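Local atomic coordinates of uncharacterized protein (PDB entry 3D3Y), a protein that is of unknown function but belongs to the M16 peptidase family and probably shares the fold of those metal-dependent enzymes. Residues T44-L49 with G125-E130; A231-N236 with E379-T384; V317-D322 with R331-E336. All coordinates share one frame; numbering follows the deposited sequence.

Contact 1. Residues T44-L49 with G125-E130; sequences TLLSSL and GQFEAE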
ATOM      1  N   THR A  44     -10.666  -5.051   5.986  1.00 31.81           N
ATOM      2  CA  THR A  44     -11.210  -4.341   4.806  1.00 31.95           C
ATOM      3  C   THR A  44     -12.687  -3.980   4.942  1.00 31.80           C
ATOM      4  O   THR A  44     -13.079  -2.823   4.673  1.00 32.19           O
ATOM      5  CB  THR A  44     -10.963  -5.146   3.511  1.00 32.12           C
ATOM      6  OG1 THR A  44      -9.573  -5.414   3.424  1.00 31.31           O
ATOM      7  CG2 THR A  44     -11.428  -4.411   2.234  1.00 32.42           C
ATOM      8  N   LEU A  45     -13.510  -4.953   5.308  1.00 30.90           N
ATOM      9  CA  LEU A  45     -14.948  -4.689   5.461  1.00 31.43           C
ATOM     10  C   LEU A  45     -15.228  -3.740   6.632  1.00 31.70           C
ATOM     11  O   LEU A  45     -16.087  -2.847   6.548  1.00 33.09           O
ATOM     12  CB  LEU A  45     -15.740  -5.999   5.659  1.00 31.98           C
ATOM     13  CG  LEU A  45     -17.271  -5.898   5.856  1.00 32.10           C
ATOM     14  CD1 LEU A  45     -17.930  -5.091   4.664  1.00 34.00           C
ATOM     15  CD2 LEU A  45     -17.851  -7.313   5.907  1.00 30.22           C
ATOM     16  N   LEU A  46     -14.512  -3.942   7.732  1.00 31.57           N
ATOM     17  CA  LEU A  46     -14.630  -3.056   8.879  1.00 31.48           C
ATOM     18  C   LEU A  46     -14.369  -1.586   8.499  1.00 32.16           C
ATOM     19  O   LEU A  46     -15.032  -0.678   8.994  1.00 30.84           O
ATOM     20  CB  LEU A  46     -13.662  -3.493   9.974  1.00 31.48           C
ATOM     21  CG  LEU A  46     -13.811  -2.706  11.276  1.00 32.18           C
ATOM     22  CD1 LEU A  46     -15.227  -2.870  11.928  1.00 31.20           C
ATOM     23  CD2 LEU A  46     -12.717  -3.158  12.244  1.00 30.58           C
ATOM     24  N   SER A  47     -13.373  -1.345   7.657  1.00 32.28           N
ATOM     25  CA  SER A  47     -13.085   0.026   7.261  1.00 33.33           C
ATOM     26  C   SER A  47     -14.312   0.645   6.570  1.00 34.12           C
ATOM     27  O   SER A  47     -14.592   1.843   6.755  1.00 33.77           O
ATOM     28  CB  SER A  47     -11.821   0.099   6.381  1.00 34.01           C
ATOM     29  OG  SER A  47     -12.067  -0.342   5.056  1.00 35.52           O
ATOM     30  N   SER A  48     -15.062  -0.146   5.789  1.00 33.41           N
ATOM     31  CA  SER A  48     -16.289   0.388   5.190  1.00 34.20           C
ATOM     32  C   SER A  48     -17.385   0.604   6.236  1.00 33.41           C
ATOM     33  O   SER A  48     -18.098   1.585   6.182  1.00 34.07           O
ATOM     34  CB  SER A  48     -16.844  -0.541   4.125  1.00 34.89           C
ATOM     35  OG  SER A  48     -16.079  -0.410   2.950  1.00 40.52           O
ATOM     36  N   LEU A  49     -17.477  -0.293   7.207  1.00 32.87           N
ATOM     37  CA  LEU A  49     -18.539  -0.210   8.202  1.00 32.43           C
ATOM     38  C   LEU A  49     -18.342   1.010   9.077  1.00 32.77           C
ATOM     39  O   LEU A  49     -19.324   1.750   9.341  1.00 32.48           O
ATOM     40  CB  LEU A  49     -18.610  -1.484   9.047  1.00 32.79           C
ATOM     41  CG  LEU A  49     -19.008  -2.784   8.328  1.00 33.41           C
ATOM     42  CD1 LEU A  49     -18.724  -4.028   9.175  1.00 29.39           C
ATOM     43  CD2 LEU A  49     -20.508  -2.789   7.926  1.00 33.25           C
ATOM     44  N   GLY A 125     -23.760  -6.587  20.265  1.00 31.60           N
ATOM     45  CA  GLY A 125     -22.668  -7.351  19.671  1.00 31.57           C
ATOM     46  C   GLY A 125     -22.651  -7.619  18.193  1.00 31.36           C
ATOM     47  O   GLY A 125     -21.838  -8.427  17.734  1.00 32.51           O
ATOM     48  N   GLN A 126     -23.555  -7.003  17.428  1.00 30.17           N
ATOM     49  CA  GLN A 126     -23.528  -7.138  15.965  1.00 30.18           C
ATOM     50  C   GLN A 126     -23.667  -5.785  15.302  1.00 30.30           C
ATOM     51  O   GLN A 126     -24.431  -4.928  15.780  1.00 29.35           O
ATOM     52  CB  GLN A 126     -24.644  -8.065  15.463  1.00 29.84           C
ATOM     53  CG  GLN A 126     -24.571  -9.495  16.025  1.00 30.77           C
ATOM     54  CD  GLN A 126     -25.626 -10.410  15.433  1.00 31.63           C
ATOM     55  OE1 GLN A 126     -26.144 -10.145  14.349  1.00 33.15           O
ATOM     56  NE2 GLN A 126     -25.953 -11.500  16.150  1.00 32.74           N
ATOM     57  N   PHE A 127     -22.930  -5.565  14.212  1.00 30.53           N
ATOM     58  CA  PHE A 127     -23.205  -4.391  13.404  1.00 31.56           C
ATOM     59  C   PHE A 127     -24.669  -4.329  12.978  1.00 31.85           C
ATOM     60  O   PHE A 127     -25.299  -5.348  12.744  1.00 31.13           O
ATOM     61  CB  PHE A 127     -22.279  -4.302  12.196  1.00 31.18           C
ATOM     62  CG  PHE A 127     -20.951  -3.686  12.525  1.00 30.43           C
ATOM     63  CD1 PHE A 127     -20.771  -2.306  12.427  1.00 31.29           C
ATOM     64  CD2 PHE A 127     -19.892  -4.482  12.942  1.00 30.33           C
ATOM     65  CE1 PHE A 127     -19.553  -1.723  12.749  1.00 32.55           C
ATOM     66  CE2 PHE A 127     -18.641  -3.915  13.252  1.00 32.55           C
ATOM     67  CZ  PHE A 127     -18.469  -2.529  13.171  1.00 29.94           C
ATOM     68  N   GLU A 128     -25.206  -3.123  12.908  1.00 32.62           N
ATOM     69  CA  GLU A 128     -26.554  -2.907  12.413  1.00 32.97           C
ATOM     70  C   GLU A 128     -26.712  -3.633  11.055  1.00 33.66           C
ATOM     71  O   GLU A 128     -25.826  -3.536  10.189  1.00 31.83           O
ATOM     72  CB  GLU A 128     -26.782  -1.408  12.289  1.00 33.81           C
ATOM     73  CG  GLU A 128     -28.206  -0.999  12.160  1.00 35.69           C
ATOM     74  CD  GLU A 128     -28.680  -1.065  10.734  1.00 38.70           C
ATOM     75  OE1 GLU A 128     -27.936  -0.625   9.826  1.00 38.95           O
ATOM     76  OE2 GLU A 128     -29.800  -1.567  10.525  1.00 42.44           O
ATOM     77  N   ALA A 129     -27.812  -4.378  10.909  1.00 33.28           N
ATOM     78  CA  ALA A 129     -27.973  -5.341   9.811  1.00 34.75           C
ATOM     79  C   ALA A 129     -28.098  -4.698   8.427  1.00 35.55           C
ATOM     80  O   ALA A 129     -27.522  -5.183   7.442  1.00 35.73           O
ATOM     81  CB  ALA A 129     -29.182  -6.246  10.079  1.00 35.07           C
ATOM     82  N   GLU A 130     -28.862  -3.615   8.328  1.00 36.25           N
ATOM     83  CA  GLU A 130     -29.026  -2.989   7.033  1.00 36.71           C
ATOM     84  C   GLU A 130     -27.693  -2.495   6.577  1.00 35.70           C
ATOM     85  O   GLU A 130     -27.298  -2.692   5.419  1.00 34.92           O
ATOM     86  CB  GLU A 130     -30.013  -1.828   7.082  1.00 38.04           C
ATOM     87  CG  GLU A 130     -30.416  -1.349   5.684  1.00 43.72           C
ATOM     88  CD  GLU A 130     -30.272   0.171   5.488  1.00 51.76           C
ATOM     89  OE1 GLU A 130     -31.128   0.924   6.034  1.00 51.83           O
ATOM     90  OE2 GLU A 130     -29.302   0.595   4.768  1.00 55.83           O
TER

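Contact 2. Residues A231-N236 with E379-T384; sequences AAIFYN and ELMPQT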
ATOM      1  N   ALA A 231       4.459  -6.033  14.530  1.00 34.97           N
ATOM      2  CA  ALA A 231       4.923  -7.085  13.605  1.00 36.39           C
ATOM      3  C   ALA A 231       6.177  -6.613  12.834  1.00 36.78           C
ATOM      4  O   ALA A 231       6.323  -5.412  12.549  1.00 35.70           O
ATOM      5  CB  ALA A 231       3.813  -7.444  12.608  1.00 35.12           C
ATOM      6  N   ALA A 232       7.056  -7.554  12.472  1.00 37.65           N
ATOM      7  CA  ALA A 232       8.201  -7.243  11.618  1.00 38.65           C
ATOM      8  C   ALA A 232       7.688  -6.636  10.323  1.00 39.33           C
ATOM      9  O   ALA A 232       6.694  -7.100   9.765  1.00 40.21           O
ATOM     10  CB  ALA A 232       9.005  -8.468  11.342  1.00 39.53           C
ATOM     11  N   ILE A 233       8.316  -5.566   9.856  1.00 38.57           N
ATOM     12  CA  ILE A 233       7.787  -4.939   8.657  1.00 38.81           C
ATOM     13  C   ILE A 233       8.109  -5.747   7.380  1.00 38.18           C
ATOM     14  O   ILE A 233       7.248  -5.896   6.506  1.00 40.09           O
ATOM     15  CB  ILE A 233       8.170  -3.440   8.508  1.00 38.38           C
ATOM     16  CG1 ILE A 233       7.528  -2.902   7.217  1.00 41.22           C
ATOM     17  CG2 ILE A 233       9.669  -3.241   8.498  1.00 39.35           C
ATOM     18  CD1 ILE A 233       6.635  -1.714   7.338  1.00 35.18           C
ATOM     19  N   PHE A 234       9.327  -6.258   7.274  1.00 35.80           N
ATOM     20  CA  PHE A 234       9.772  -6.846   6.025  1.00 34.66           C
ATOM     21  C   PHE A 234       9.264  -8.273   5.929  1.00 34.72           C
ATOM     22  O   PHE A 234       9.095  -8.957   6.958  1.00 33.88           O
ATOM     23  CB  PHE A 234      11.303  -6.821   5.895  1.00 33.77           C
ATOM     24  CG  PHE A 234      11.887  -5.434   5.798  1.00 33.61           C
ATOM     25  CD1 PHE A 234      11.284  -4.448   5.022  1.00 31.52           C
ATOM     26  CD2 PHE A 234      13.053  -5.120   6.483  1.00 35.56           C
ATOM     27  CE1 PHE A 234      11.837  -3.143   4.927  1.00 32.40           C
ATOM     28  CE2 PHE A 234      13.623  -3.815   6.390  1.00 36.11           C
ATOM     29  CZ  PHE A 234      13.003  -2.837   5.603  1.00 31.45           C
ATOM     30  N   TYR A 235       9.015  -8.722   4.702  1.00 34.41           N
ATOM     31  CA  TYR A 235       8.767 -10.148   4.476  1.00 35.14           C
ATOM     32  C   TYR A 235       9.889 -10.694   3.596  1.00 35.50           C
ATOM     33  O   TYR A 235      10.281 -10.067   2.611  1.00 34.05           O
ATOM     34  CB  TYR A 235       7.412 -10.407   3.809  1.00 35.34           C
ATOM     35  CG  TYR A 235       7.226 -11.849   3.341  1.00 36.78           C
ATOM     36  CD1 TYR A 235       6.661 -12.823   4.188  1.00 36.97           C
ATOM     37  CD2 TYR A 235       7.632 -12.242   2.063  1.00 36.98           C
ATOM     38  CE1 TYR A 235       6.488 -14.153   3.762  1.00 36.68           C
ATOM     39  CE2 TYR A 235       7.465 -13.571   1.625  1.00 36.97           C
ATOM     40  CZ  TYR A 235       6.897 -14.511   2.472  1.00 37.80           C
ATOM     41  OH  TYR A 235       6.743 -15.799   1.998  1.00 38.14           O
ATOM     42  N   ASN A 236      10.367 -11.880   3.969  1.00 36.12           N
ATOM     43  CA  ASN A 236      11.384 -12.605   3.226  1.00 38.18           C
ATOM     44  C   ASN A 236      11.003 -14.098   3.120  1.00 37.98           C
ATOM     45  O   ASN A 236      10.263 -14.635   3.959  1.00 37.62           O
ATOM     46  CB  ASN A 236      12.746 -12.429   3.938  1.00 40.24           C
ATOM     47  CG  ASN A 236      13.865 -13.180   3.253  1.00 44.83           C
ATOM     48  OD1 ASN A 236      14.230 -12.857   2.110  1.00 51.17           O
ATOM     49  ND2 ASN A 236      14.411 -14.207   3.936  1.00 48.30           N
ATOM     50  N   GLU A 379       9.143   6.573  11.608  1.00 40.45           N
ATOM     51  CA  GLU A 379       8.780   6.118  12.938  1.00 41.53           C
ATOM     52  C   GLU A 379       9.078   4.631  13.077  1.00 42.05           C
ATOM     53  O   GLU A 379       9.656   4.207  14.059  1.00 41.37           O
ATOM     54  CB  GLU A 379       7.292   6.388  13.194  1.00 41.64           C
ATOM     55  CG  GLU A 379       6.724   5.755  14.463  1.00 41.79           C
ATOM     56  CD  GLU A 379       7.363   6.299  15.731  1.00 43.32           C
ATOM     57  OE1 GLU A 379       7.945   7.412  15.691  1.00 39.96           O
ATOM     58  OE2 GLU A 379       7.271   5.603  16.776  1.00 44.31           O
ATOM     59  N   LEU A 380       8.698   3.850  12.074  1.00 42.74           N
ATOM     60  CA  LEU A 380       9.012   2.423  12.052  1.00 44.16           C
ATOM     61  C   LEU A 380      10.514   2.148  12.015  1.00 45.06           C
ATOM     62  O   LEU A 380      11.048   1.389  12.829  1.00 45.33           O
ATOM     63  CB  LEU A 380       8.325   1.750  10.863  1.00 43.66           C
ATOM     64  CG  LEU A 380       6.806   1.897  10.822  1.00 43.81           C
ATOM     65  CD1 LEU A 380       6.261   1.419   9.501  1.00 45.64           C
ATOM     66  CD2 LEU A 380       6.133   1.155  11.962  1.00 45.46           C
HETATM   67  N   MSE A 381      11.209   2.794  11.090  1.00 45.63           N
HETATM   68  CA  MSE A 381      12.605   2.490  10.869  1.00 46.72           C
HETATM   69  C   MSE A 381      13.457   3.715  10.952  1.00 46.45           C
HETATM   70  O   MSE A 381      13.826   4.295   9.919  1.00 45.42           O
HETATM   71  CB  MSE A 381      12.770   1.821   9.524  1.00 46.51           C
HETATM   72  CG  MSE A 381      11.928   0.596   9.398  1.00 46.95           C
HETATM   73 SE   MSE A 381      12.213  -0.085   7.650  0.70 50.67          SE
HETATM   74  CE  MSE A 381      10.768   0.673   6.667  1.00 38.96           C
ATOM     75  N   PRO A 382      13.812   4.088  12.189  1.00 46.92           N
ATOM     76  CA  PRO A 382      14.397   5.376  12.542  1.00 47.95           C
ATOM     77  C   PRO A 382      15.723   5.673  11.880  1.00 48.42           C
ATOM     78  O   PRO A 382      16.116   6.830  11.788  1.00 49.11           O
ATOM     79  CB  PRO A 382      14.596   5.272  14.066  1.00 47.61           C
ATOM     80  CG  PRO A 382      13.680   4.198  14.503  1.00 47.67           C
ATOM     81  CD  PRO A 382      13.671   3.222  13.372  1.00 47.05           C
ATOM     82  N   GLN A 383      16.437   4.659  11.441  1.00 49.29           N
ATOM     83  CA  GLN A 383      17.756   4.959  10.919  1.00 50.47           C
ATOM     84  C   GLN A 383      17.926   4.640   9.463  1.00 49.70           C
ATOM     85  O   GLN A 383      19.037   4.507   8.962  1.00 50.21           O
ATOM     86  CB  GLN A 383      18.863   4.418  11.835  1.00 50.97           C
ATOM     87  CG  GLN A 383      19.094   5.382  13.043  1.00 52.53           C
ATOM     88  CD  GLN A 383      19.823   4.760  14.225  1.00 53.38           C
ATOM     89  OE1 GLN A 383      21.046   4.515  14.179  1.00 56.54           O
ATOM     90  NE2 GLN A 383      19.082   4.543  15.319  1.00 56.24           N
ATOM     91  N   THR A 384      16.788   4.587   8.774  1.00 48.46           N
ATOM     92  CA  THR A 384      16.753   4.530   7.331  1.00 47.97           C
ATOM     93  C   THR A 384      16.505   5.937   6.812  1.00 47.37           C
ATOM     94  O   THR A 384      16.303   6.126   5.630  1.00 46.91           O
ATOM     95  CB  THR A 384      15.625   3.603   6.851  1.00 48.09           C
ATOM     96  OG1 THR A 384      14.365   4.217   7.142  1.00 48.89           O
ATOM     97  CG2 THR A 384      15.699   2.290   7.585  1.00 48.48           C
TER

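Contact 3. Residues V317-D322 with R331-E336; sequences VQTGID and RLISTE. With EDO (1,2-ethanediol), chain G.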
ATOM      1  N   VAL A 317       7.545  -8.471 -13.632  1.00 31.84           N
ATOM      2  CA  VAL A 317       7.424  -8.012 -14.965  1.00 31.93           C
ATOM      3  C   VAL A 317       6.030  -8.453 -15.360  1.00 31.89           C
ATOM      4  O   VAL A 317       5.655  -9.613 -15.132  1.00 32.02           O
ATOM      5  CB  VAL A 317       8.490  -8.658 -15.903  1.00 31.63           C
ATOM      6  CG1 VAL A 317       8.160  -8.399 -17.408  1.00 31.06           C
ATOM      7  CG2 VAL A 317       9.882  -8.107 -15.599  1.00 31.13           C
ATOM      8  N   GLN A 318       5.260  -7.528 -15.929  1.00 32.18           N
ATOM      9  CA  GLN A 318       3.915  -7.819 -16.397  1.00 32.65           C
ATOM     10  C   GLN A 318       3.808  -7.477 -17.882  1.00 32.09           C
ATOM     11  O   GLN A 318       4.213  -6.384 -18.281  1.00 32.71           O
ATOM     12  CB  GLN A 318       2.920  -6.960 -15.615  1.00 33.10           C
ATOM     13  CG  GLN A 318       2.868  -7.279 -14.119  1.00 37.89           C
ATOM     14  CD  GLN A 318       1.880  -6.376 -13.420  1.00 43.11           C
ATOM     15  OE1 GLN A 318       0.719  -6.230 -13.848  1.00 42.64           O
ATOM     16  NE2 GLN A 318       2.342  -5.733 -12.361  1.00 43.98           N
ATOM     17  N   THR A 319       3.272  -8.403 -18.687  1.00 31.72           N
ATOM     18  CA  THR A 319       3.066  -8.190 -20.118  1.00 30.94           C
ATOM     19  C   THR A 319       1.641  -8.581 -20.546  1.00 30.67           C
ATOM     20  O   THR A 319       1.015  -9.443 -19.922  1.00 30.15           O
ATOM     21  CB  THR A 319       4.115  -8.987 -20.977  1.00 30.83           C
ATOM     22  OG1 THR A 319       3.831 -10.388 -20.943  1.00 32.85           O
ATOM     23  CG2 THR A 319       5.579  -8.779 -20.437  1.00 31.85           C
ATOM     24  N   GLY A 320       1.149  -7.924 -21.591  1.00 30.22           N
ATOM     25  CA  GLY A 320      -0.012  -8.390 -22.377  1.00 29.15           C
ATOM     26  C   GLY A 320       0.520  -8.800 -23.736  1.00 30.13           C
ATOM     27  O   GLY A 320       1.303  -8.044 -24.386  1.00 29.48           O
ATOM     28  N   ILE A 321       0.126  -9.994 -24.178  1.00 29.95           N
ATOM     29  CA  ILE A 321       0.690 -10.595 -25.397  1.00 30.20           C
ATOM     30  C   ILE A 321      -0.386 -11.348 -26.146  1.00 31.14           C
ATOM     31  O   ILE A 321      -1.485 -11.543 -25.608  1.00 29.81           O
ATOM     32  CB  ILE A 321       1.887 -11.574 -25.096  1.00 30.31           C
ATOM     33  CG1 ILE A 321       1.419 -12.820 -24.336  1.00 31.64           C
ATOM     34  CG2 ILE A 321       3.050 -10.844 -24.307  1.00 29.36           C
ATOM     35  CD1 ILE A 321       2.482 -13.942 -24.238  1.00 30.78           C
ATOM     36  N   ASP A 322      -0.084 -11.721 -27.393  1.00 30.58           N
ATOM     37  CA  ASP A 322      -0.797 -12.793 -28.047  1.00 32.30           C
ATOM     38  C   ASP A 322      -0.196 -14.077 -27.476  1.00 32.32           C
ATOM     39  O   ASP A 322       1.032 -14.262 -27.521  1.00 31.91           O
ATOM     40  CB  ASP A 322      -0.610 -12.738 -29.566  1.00 32.21           C
ATOM     41  CG  ASP A 322      -1.295 -11.526 -30.215  1.00 35.76           C
ATOM     42  OD1 ASP A 322      -2.196 -10.895 -29.601  1.00 38.42           O
ATOM     43  OD2 ASP A 322      -0.935 -11.214 -31.365  1.00 40.67           O
ATOM     44  N   ARG A 331      12.010 -15.482 -23.717  1.00 31.44           N
ATOM     45  CA  ARG A 331      13.417 -15.411 -24.193  1.00 32.62           C
ATOM     46  C   ARG A 331      13.879 -13.947 -24.374  1.00 31.40           C
ATOM     47  O   ARG A 331      14.993 -13.592 -23.985  1.00 29.83           O
ATOM     48  CB  ARG A 331      13.622 -16.226 -25.483  1.00 32.78           C
ATOM     49  CG  ARG A 331      13.403 -17.755 -25.274  1.00 35.50           C
ATOM     50  CD  ARG A 331      13.738 -18.607 -26.548  1.00 36.84           C
ATOM     51  NE  ARG A 331      12.722 -18.536 -27.610  1.00 44.49           N
ATOM     52  CZ  ARG A 331      11.705 -19.393 -27.784  1.00 47.31           C
ATOM     53  NH1 ARG A 331      11.512 -20.425 -26.960  1.00 50.54           N
ATOM     54  NH2 ARG A 331      10.856 -19.211 -28.791  1.00 46.94           N
ATOM     55  N   LEU A 332      13.016 -13.109 -24.935  1.00 30.80           N
ATOM     56  CA  LEU A 332      13.359 -11.694 -25.125  1.00 31.49           C
ATOM     57  C   LEU A 332      13.613 -10.979 -23.788  1.00 31.22           C
ATOM     58  O   LEU A 332      14.557 -10.217 -23.674  1.00 31.51           O
ATOM     59  CB  LEU A 332      12.260 -10.961 -25.905  1.00 32.22           C
ATOM     60  CG  LEU A 332      12.073 -11.330 -27.387  1.00 34.74           C
ATOM     61  CD1 LEU A 332      10.794 -10.710 -28.000  1.00 36.87           C
ATOM     62  CD2 LEU A 332      13.303 -10.954 -28.217  1.00 38.68           C
ATOM     63  N   ILE A 333      12.731 -11.196 -22.815  1.00 30.66           N
ATOM     64  CA  ILE A 333      12.876 -10.628 -21.458  1.00 31.02           C
ATOM     65  C   ILE A 333      14.191 -11.075 -20.805  1.00 30.77           C
ATOM     66  O   ILE A 333      14.936 -10.246 -20.229  1.00 30.97           O
ATOM     67  CB  ILE A 333      11.717 -11.068 -20.548  1.00 30.08           C
ATOM     68  CG1 ILE A 333      10.405 -10.404 -20.986  1.00 31.35           C
ATOM     69  CG2 ILE A 333      12.030 -10.738 -19.049  1.00 32.58           C
ATOM     70  CD1 ILE A 333       9.153 -11.065 -20.329  1.00 30.60           C
ATOM     71  N   SER A 334      14.472 -12.376 -20.903  1.00 29.97           N
ATOM     72  CA  SER A 334      15.732 -12.938 -20.387  1.00 30.76           C
ATOM     73  C   SER A 334      16.959 -12.299 -21.044  1.00 30.53           C
ATOM     74  O   SER A 334      17.970 -11.972 -20.376  1.00 29.83           O
ATOM     75  CB  SER A 334      15.768 -14.454 -20.636  1.00 31.20           C
ATOM     76  OG  SER A 334      17.064 -14.960 -20.329  1.00 34.05           O
ATOM     77  N   THR A 335      16.865 -12.092 -22.357  1.00 30.19           N
ATOM     78  CA  THR A 335      17.956 -11.424 -23.092  1.00 30.70           C
ATOM     79  C   THR A 335      18.248 -10.022 -22.581  1.00 30.39           C
ATOM     80  O   THR A 335      19.421  -9.660 -22.374  1.00 30.40           O
ATOM     81  CB  THR A 335      17.664 -11.400 -24.590  1.00 29.85           C
ATOM     82  OG1 THR A 335      17.637 -12.759 -25.030  1.00 29.43           O
ATOM     83  CG2 THR A 335      18.776 -10.657 -25.347  1.00 31.98           C
ATOM     84  N   GLU A 336      17.193  -9.238 -22.376  1.00 30.22           N
ATOM     85  CA  GLU A 336      17.372  -7.899 -21.824  1.00 29.73           C
ATOM     86  C   GLU A 336      17.947  -7.929 -20.419  1.00 30.64           C
ATOM     87  O   GLU A 336      18.768  -7.098 -20.079  1.00 30.39           O
ATOM     88  CB  GLU A 336      16.076  -7.083 -21.874  1.00 30.35           C
ATOM     89  CG  GLU A 336      15.609  -6.776 -23.329  1.00 30.45           C
ATOM     90  CD  GLU A 336      16.734  -6.228 -24.205  1.00 33.24           C
ATOM     91  OE1 GLU A 336      17.605  -5.487 -23.700  1.00 37.26           O
ATOM     92  OE2 GLU A 336      16.765  -6.530 -25.410  1.00 36.49           O
TER
HETATM   93  C1  EDO G 428       1.574  -7.944 -30.402  1.00 45.60           C
HETATM   94  O1  EDO G 428       1.669  -9.317 -30.796  1.00 43.18           O
HETATM   95  C2  EDO G 428       1.042  -7.192 -31.613  1.00 45.79           C
HETATM   96  O2  EDO G 428       1.164  -5.770 -31.429  1.00 48.51           O

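Contact 1. Residues T44-L49 with G125-E130
Two leucines one helical turn apart, Leu46 and Leu49, receive the ring of Phe127 from different directions. The tight part is almost entirely this ring, and no hydrogen bond crosses between Thr44-Leu49 and Gly125-Glu130. Leu49 CD1 sits over one face in a CH-pi contact, 3.9 Å from the ring centroid and only 8° off the normal, while CB of the same side chain, Leu49 CB, comes 3.8 Å from Phe127 CE1. Leu46 arrives at the far end instead: its CG is anti to the backbone N (chi1 -174°), which carries CD1 to within 3.5 Å of Phe127 CZ, the two side chains lying roughly at right angles. Helix 40-52 is probably the counterpart of the helix that bears the HXXEH zinc motif in active M16 peptidases, yet Thr44-Leu49 contains no histidine. Leu188 of helix 185-198 touches both leucines as well, so that this helix packs on the same side chains.

The outer side behaves differently. Gln126, Ala129 and Glu130 face solvent, and the chain turns there from the short strand 126-127 into helix 129-148. Glu128 is the N-cap of that helix: Glu130 N donates to Glu128 OE2 over 3.1 Å, reaching it from above the carboxylate plane, while Glu128 OE1 is hydrogen-bonded to Thr131 OG1.

Contact 2. Residues A231-N236 with E379-T384
A Met-aromatic contact between Phe234 and Met381 ties the long connection from helix 211-219 to strand 244-251 to the C-terminal end of helix 368-380. That connection leads from one mixed sheet of the M16-like fold to the other, and here it runs without regular secondary structure. Met381 is present as selenomethionine; with CG anti to the carbonyl carbon (chi1 -56°) and the chain then extended, SE is carried to the end of the ring. Met381 SE lies 3.5 Å from Phe234 CZ; measured from the ring centroid it stands 51° off the normal, an oblique approach. The centre of one ring face is taken instead by the preceding residue, Ile233, whose CG2 stands 4.0 Å above the Phe234 plane. CG2 also meets Met381 SE, at 4.1 Å, and so fills the angle between selenium and ring.

The other branch of Ile233 goes a different way. With CG1 anti to the backbone N (chi1 -179°), CD1 reaches Leu380 CD1 at 3.8 Å, and the two side chains cross at about a right angle. Both residues also lie on Gln85 of strand 85-95, which places the contact against the first sheet. Every residue that touches is only partly buried, and the pairing is wholly apolar. Just beyond it, a type I beta turn takes the chain away from the helix: Met381 O accepts from Thr384 N and, in the carbonyl plane, from Thr384 OG1 at 2.8 Å.

Contact 3. Residues V317-D322 with R331-E336
Val317 and Ile333 meet tip to tip where helix 326-341 packs on the strand that precedes it, 314-321, a beta-alpha unit in the second mixed sheet of the M16-like fold. Followed along the helix, Arg331 comes first, with its side chain at the exposed surface. Its carbonyl serves the helix twice, since Arg331 O accepts from both Thr335 N and, at 3.0 Å, Thr335 OG1, which approach from opposite faces of the carbonyl plane. Leu332 packs on Glu298 and Leu300 of a loop instead of on Val317-Asp322.

Ile333 carries the contact. Its CG1 is anti to the carbonyl carbon (chi1 -69°) and the chain is then extended, so that CD1 forms the tip directed at the sheet. This methyl is 4.1 Å from Val317 CG1 and 4.2 Å from Thr319 CG2, and therefore bridges two strand residues that point to the same side. Thr319 keeps its polar end elsewhere, with OG1 bonded to Leu257 O in the adjacent strand 255-262. Phe282 of helix 272-284 touches both Val317 and Ile333, and Tyr261 of strand 255-262 does the same.

Ser334 and Thr335 return to the solvent side. Glu336 is buried again, lying against Lys289, Leu290 and Asn293 of helix 289-295. Beyond the packed part, at the far end of the strand, an ethanediol, probably from the crystallisation liquor, makes a weak hydrogen bond from its O1 to Asp322 OD2 at 3.3 Å.

How the contacts relate
The three contacts sample separate regions of one chain, and none touches another. Contact 1 joins helix 40-52 to the short strand 126-127, just before helix 129-148, and closes before the others begin. Contact 3 forms and closes within the long excursion spanned by contact 2. Between centres, contacts 1 and 3 are 44 Å apart, on opposite sides of the middle of the chain; contact 2 is 31 Å from the first and 33 Å from the third. Contact 3, in the sheet of strand 314-321, is local, its segments 9 residues apart. Contacts 1 and 2 join segments 76 and 143 residues apart, the latter bringing a late helix back to strand 85-95 of the first sheet.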